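PDB 2DC0: probable amidase from Thermus thermophilus, which is a probable amidase of the amidase signature family, an alpha/beta protein whose mixed central sheet is flanked by helices. Local coordinates for residues A[255-258]-A[259-263]; A[185-188]-A[189-192]. All coordinates share one frame; numbering follows the deposited sequence.

Contact 1: residues A[255-258]-A[259-263]; sequences KAFT and RLLED
Glu262 N donates to Thr258 O over 2.9 Å, the shortest of four successive i to i+4 hydrogen bonds in this alpha-helical stretch. The others run from Arg259 N to Lys255 O, from Leu260 N to Ala256 O, and from Leu261 N to Phe257 O at 3.0 Å. The hydroxyl of Thr258 turns back along the same helix: with OG1 beside its own backbone N (chi1 -65°), it hydrogen-bonds to Arg254 O, one turn earlier. That leaves the methyl CG2 of Thr258 on the side of Glu262, 4.3 Å from Glu262 CG. With its CG beside the backbone N (chi1 -72°), Glu262 brings that carbon to 3.2 Å from Thr258 O, against the carbonyl that receives the Glu262 N-H.

The apolar part rests on one i, i+4 pair. Leu261 sets its branch point over a face of the Phe257 ring, CG being 4.3 Å from the centroid and only 11° off the ring normal, a CH-pi contact. Both methyls lie over the same face, toward the far rim of the ring: Leu261 CD1 is 3.8 Å from Phe257 CE2 and Leu261 CD2 4.0 Å from Phe257 CZ.

Phe257, Leu260, Ala256 and Leu261 form the inward side of helix 251-263, which packs on the central sheet. Phe257 and Leu261 both touch Val240 of strand 237-240, Phe257 and Leu260 meet Leu410 of strand 406-413, and Ala256 and Leu260 lie on Phe400 of strand 395-403.

Contact 2: residues A[185-188]-A[189-192]; sequences KPSY and GRVS
Arg190 N hydrogen-bonds to Ser187 O at 3.2 Å with an N-H...O angle of 166°, closing a tight reversal of the chain. The same carbonyl takes a second bond from a water, 3.0 Å from Ser187 O, which in turn accepts from Val191 N at 2.9 Å. One oxygen thus holds two successive amides of the outgoing arm of the turn, the first directly and the second through the water. On the approach to the turn, Lys185 curls its chain so that NZ donates to Pro186 O at 3.1 Å, from above the carbonyl plane.

Ser187 to Arg190 form a type II beta turn, with Tyr188 and Gly189 at its two central positions. Gly189 takes the positive phi (75°) of the third position, which favours glycine. The turn lies in the loop that leaves strand 182-185 and leads on to strand 206-210.

Charged and polar ends meet beside the turn. The Arg190 chain bends at chi3 (-69°), bringing the edge of its guanidinium round to Ser187, with Arg190 NH2 4.2 Å from Ser187 OG. Asp419 OD2 joins them, accepting from Ser187 OG and forming a salt bridge with Arg190 NH2, while Glu226 pairs with NH1, so the guanidinium is held between two carboxylates, which probably limits its rotation. Tyr188 sends its OH to Arg201 O.

Apolar contacts are looser: Pro186 CB lies 4.2 Å from Arg190 CD, and Pro186 CG is as far from Val191 CG2.

Of the ring contacts, Gly189 CA sits over one face of Tyr188. The tyrosine ring also stands edge-to-face with His205, and Tyr188 and Arg190 pack on Glu335 and Leu339 of the second subunit respectively.

In the fold
From the N terminus, the chain reaches contact 2 first, where residues 185-192 run from the end of strand 182-185 into a tight turn, in the loop toward strand 206-210. Contact 1 follows on helix 251-263, after strand 237-240 and before strand 270-273; it closes no loop, being successive turns of one helix. The two are in series, neither nesting nor crossing, with centres 30 Å apart and nearest atoms about 17 Å apart. Their common ground is the mixed sheet: Lys185 of contact 2 pairs through its backbone with Thr395, at the start of the strand 395-403 that contact 1 packs on. Contact 2 also faces helix 213-224 and the second subunit.

Contact 1: residues A[255-258]-A[259-263]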
loop_
_atom_site.group_PDB
_atom_site.type_symbol
_atom_site.label_atom_id
_atom_site.label_comp_id
_atom_site.label_asym_id
_atom_site.label_seq_id
_atom_site.Cartn_x
_atom_site.Cartn_y
_atom_site.Cartn_z
ATOM N N LYS A 255 9.595 -28.861 10.803
ATOM C CA LYS A 255 9.357 -29.556 12.065
ATOM C C LYS A 255 9.441 -28.609 13.258
ATOM O O LYS A 255 8.609 -28.670 14.168
ATOM C CB LYS A 255 10.355 -30.711 12.221
ATOM C CG LYS A 255 10.126 -31.825 11.194
ATOM C CD LYS A 255 11.316 -32.773 11.067
ATOM C CE LYS A 255 11.576 -33.550 12.346
ATOM N NZ LYS A 255 12.688 -34.525 12.132
ATOM N N ALA A 256 10.435 -27.727 13.255
ATOM C CA ALA A 256 10.576 -26.776 14.355
ATOM C C ALA A 256 9.373 -25.838 14.401
ATOM O O ALA A 256 8.833 -25.564 15.469
ATOM C CB ALA A 256 11.859 -25.969 14.196
ATOM N N PHE A 257 8.948 -25.354 13.240
ATOM C CA PHE A 257 7.817 -24.441 13.182
ATOM C C PHE A 257 6.538 -25.126 13.659
ATOM O O PHE A 257 5.745 -24.536 14.409
ATOM C CB PHE A 257 7.637 -23.922 11.758
ATOM C CG PHE A 257 6.567 -22.873 11.622
ATOM C CD1 PHE A 257 6.621 -21.698 12.365
ATOM C CD2 PHE A 257 5.525 -23.045 10.721
ATOM C CE1 PHE A 257 5.653 -20.712 12.210
ATOM C CE2 PHE A 257 4.553 -22.065 10.558
ATOM C CZ PHE A 257 4.615 -20.896 11.304
ATOM N N THR A 258 6.342 -26.371 13.228
ATOM C CA THR A 258 5.168 -27.145 13.620
ATOM C C THR A 258 5.133 -27.335 15.136
ATOM O O THR A 258 4.073 -27.258 15.754
ATOM C CB THR A 258 5.166 -28.533 12.924
ATOM O OG1 THR A 258 5.031 -28.356 11.507
ATOM C CG2 THR A 258 4.007 -29.388 13.426
ATOM N N ARG A 259 6.298 -27.582 15.727
ATOM C CA ARG A 259 6.406 -27.765 17.176
ATOM C C ARG A 259 5.909 -26.511 17.892
ATOM O O ARG A 259 5.163 -26.589 18.875
ATOM C CB ARG A 259 7.862 -28.031 17.569
ATOM C CG ARG A 259 8.134 -27.971 19.071
ATOM C CD ARG A 259 9.628 -28.066 19.363
ATOM N NE ARG A 259 9.921 -27.902 20.782
ATOM C CZ ARG A 259 11.148 -27.845 21.291
ATOM N NH1 ARG A 259 12.206 -27.939 20.496
ATOM N NH2 ARG A 259 11.319 -27.694 22.599
ATOM N N LEU A 260 6.337 -25.353 17.399
ATOM C CA LEU A 260 5.919 -24.084 17.979
ATOM C C LEU A 260 4.405 -23.956 17.888
ATOM O O LEU A 260 3.743 -23.567 18.851
ATOM C CB LEU A 260 6.570 -22.913 17.234
ATOM C CG LEU A 260 6.069 -21.520 17.640
ATOM C CD1 LEU A 260 6.375 -21.286 19.115
ATOM C CD2 LEU A 260 6.739 -20.454 16.782
ATOM N N LEU A 261 3.852 -24.277 16.721
ATOM C CA LEU A 261 2.412 -24.181 16.548
ATOM C C LEU A 261 1.697 -25.115 17.523
ATOM O O LEU A 261 0.640 -24.776 18.056
ATOM C CB LEU A 261 2.025 -24.503 15.100
ATOM C CG LEU A 261 2.632 -23.560 14.048
ATOM C CD1 LEU A 261 1.963 -23.794 12.696
ATOM C CD2 LEU A 261 2.445 -22.115 14.479
ATOM N N GLU A 262 2.294 -26.276 17.772
ATOM C CA GLU A 262 1.722 -27.259 18.687
ATOM C C GLU A 262 1.763 -26.792 20.142
ATOM O O GLU A 262 0.886 -27.140 20.927
ATOM C CB GLU A 262 2.470 -28.592 18.566
ATOM C CG GLU A 262 2.193 -29.375 17.284
ATOM C CD GLU A 262 0.822 -30.029 17.279
ATOM O OE1 GLU A 262 0.530 -30.797 18.219
ATOM O OE2 GLU A 262 0.040 -29.783 16.336
ATOM N N ASP A 263 2.778 -26.010 20.503
ATOM C CA ASP A 263 2.904 -25.525 21.875
ATOM C C ASP A 263 2.138 -24.243 22.201
ATOM O O ASP A 263 1.764 -24.029 23.357
ATOM C CB ASP A 263 4.380 -25.320 22.247
ATOM C CG ASP A 263 5.132 -26.634 22.443
ATOM O OD1 ASP A 263 4.530 -27.600 22.959
ATOM O OD2 ASP A 263 6.332 -26.690 22.107
#

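Contact 2: residues A[185-188]-A[189-192]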
loop_
_atom_site.group_PDB
_atom_site.type_symbol
_atom_site.label_atom_id
_atom_site.label_comp_id
_atom_site.label_asym_id
_atom_site.label_seq_id
_atom_site.Cartn_x
_atom_site.Cartn_y
_atom_site.Cartn_z
ATOM N N LYS A 185 12.193 -4.731 11.246
ATOM C CA LYS A 185 11.931 -3.891 10.077
ATOM C C LYS A 185 10.621 -3.175 10.378
ATOM O O LYS A 185 9.545 -3.770 10.271
ATOM C CB LYS A 185 11.754 -4.711 8.794
ATOM C CG LYS A 185 11.487 -3.816 7.564
ATOM C CD LYS A 185 10.839 -4.568 6.404
ATOM C CE LYS A 185 9.368 -4.854 6.679
ATOM N NZ LYS A 185 8.581 -3.587 6.805
ATOM N N PRO A 186 10.694 -1.894 10.768
ATOM C CA PRO A 186 9.493 -1.120 11.086
ATOM C C PRO A 186 8.658 -0.874 9.842
ATOM O O PRO A 186 9.055 -1.229 8.726
ATOM C CB PRO A 186 10.052 0.194 11.634
ATOM C CG PRO A 186 11.421 -0.173 12.125
ATOM C CD PRO A 186 11.907 -1.106 11.043
ATOM N N SER A 187 7.498 -0.258 10.040
ATOM C CA SER A 187 6.629 0.080 8.919
ATOM C C SER A 187 7.457 0.965 8.001
ATOM O O SER A 187 8.313 1.729 8.461
ATOM C CB SER A 187 5.407 0.869 9.399
ATOM O OG SER A 187 4.576 0.074 10.234
ATOM N N TYR A 188 7.202 0.868 6.704
ATOM C CA TYR A 188 7.927 1.672 5.727
ATOM C C TYR A 188 7.945 3.149 6.126
ATOM O O TYR A 188 6.932 3.689 6.572
ATOM C CB TYR A 188 7.273 1.533 4.348
ATOM C CG TYR A 188 7.911 2.388 3.277
ATOM C CD1 TYR A 188 9.068 1.969 2.618
ATOM C CD2 TYR A 188 7.355 3.620 2.918
ATOM C CE1 TYR A 188 9.653 2.754 1.627
ATOM C CE2 TYR A 188 7.936 4.412 1.929
ATOM C CZ TYR A 188 9.080 3.974 1.289
ATOM O OH TYR A 188 9.654 4.763 0.311
ATOM N N GLY A 189 9.109 3.781 5.987
ATOM C CA GLY A 189 9.241 5.195 6.282
ATOM C C GLY A 189 9.282 5.668 7.722
ATOM O O GLY A 189 9.591 6.835 7.965
ATOM N N ARG A 190 8.983 4.800 8.681
ATOM C CA ARG A 190 9.003 5.230 10.074
ATOM C C ARG A 190 10.394 5.747 10.464
ATOM O O ARG A 190 10.516 6.749 11.169
ATOM C CB ARG A 190 8.578 4.091 10.998
ATOM C CG ARG A 190 8.382 4.536 12.435
ATOM C CD ARG A 190 7.889 3.394 13.298
ATOM N NE ARG A 190 6.521 2.989 12.970
ATOM C CZ ARG A 190 5.433 3.690 13.277
ATOM N NH1 ARG A 190 5.540 4.844 13.923
ATOM N NH2 ARG A 190 4.233 3.226 12.954
ATOM N N VAL A 191 11.437 5.062 10.008
ATOM C CA VAL A 191 12.807 5.487 10.288
ATOM C C VAL A 191 13.334 6.097 8.992
ATOM O O VAL A 191 13.312 5.458 7.940
ATOM C CB VAL A 191 13.704 4.299 10.712
ATOM C CG1 VAL A 191 15.138 4.775 10.922
ATOM C CG2 VAL A 191 13.171 3.685 12.002
ATOM N N SER A 192 13.795 7.340 9.068
ATOM C CA SER A 192 14.286 8.036 7.887
ATOM C C SER A 192 15.486 7.404 7.206
ATOM O O SER A 192 16.443 6.985 7.857
ATOM C CB SER A 192 14.630 9.487 8.223
ATOM O OG SER A 192 15.199 10.127 7.099
HETATM O O HOH W 1 11.217 2.311 9.026
#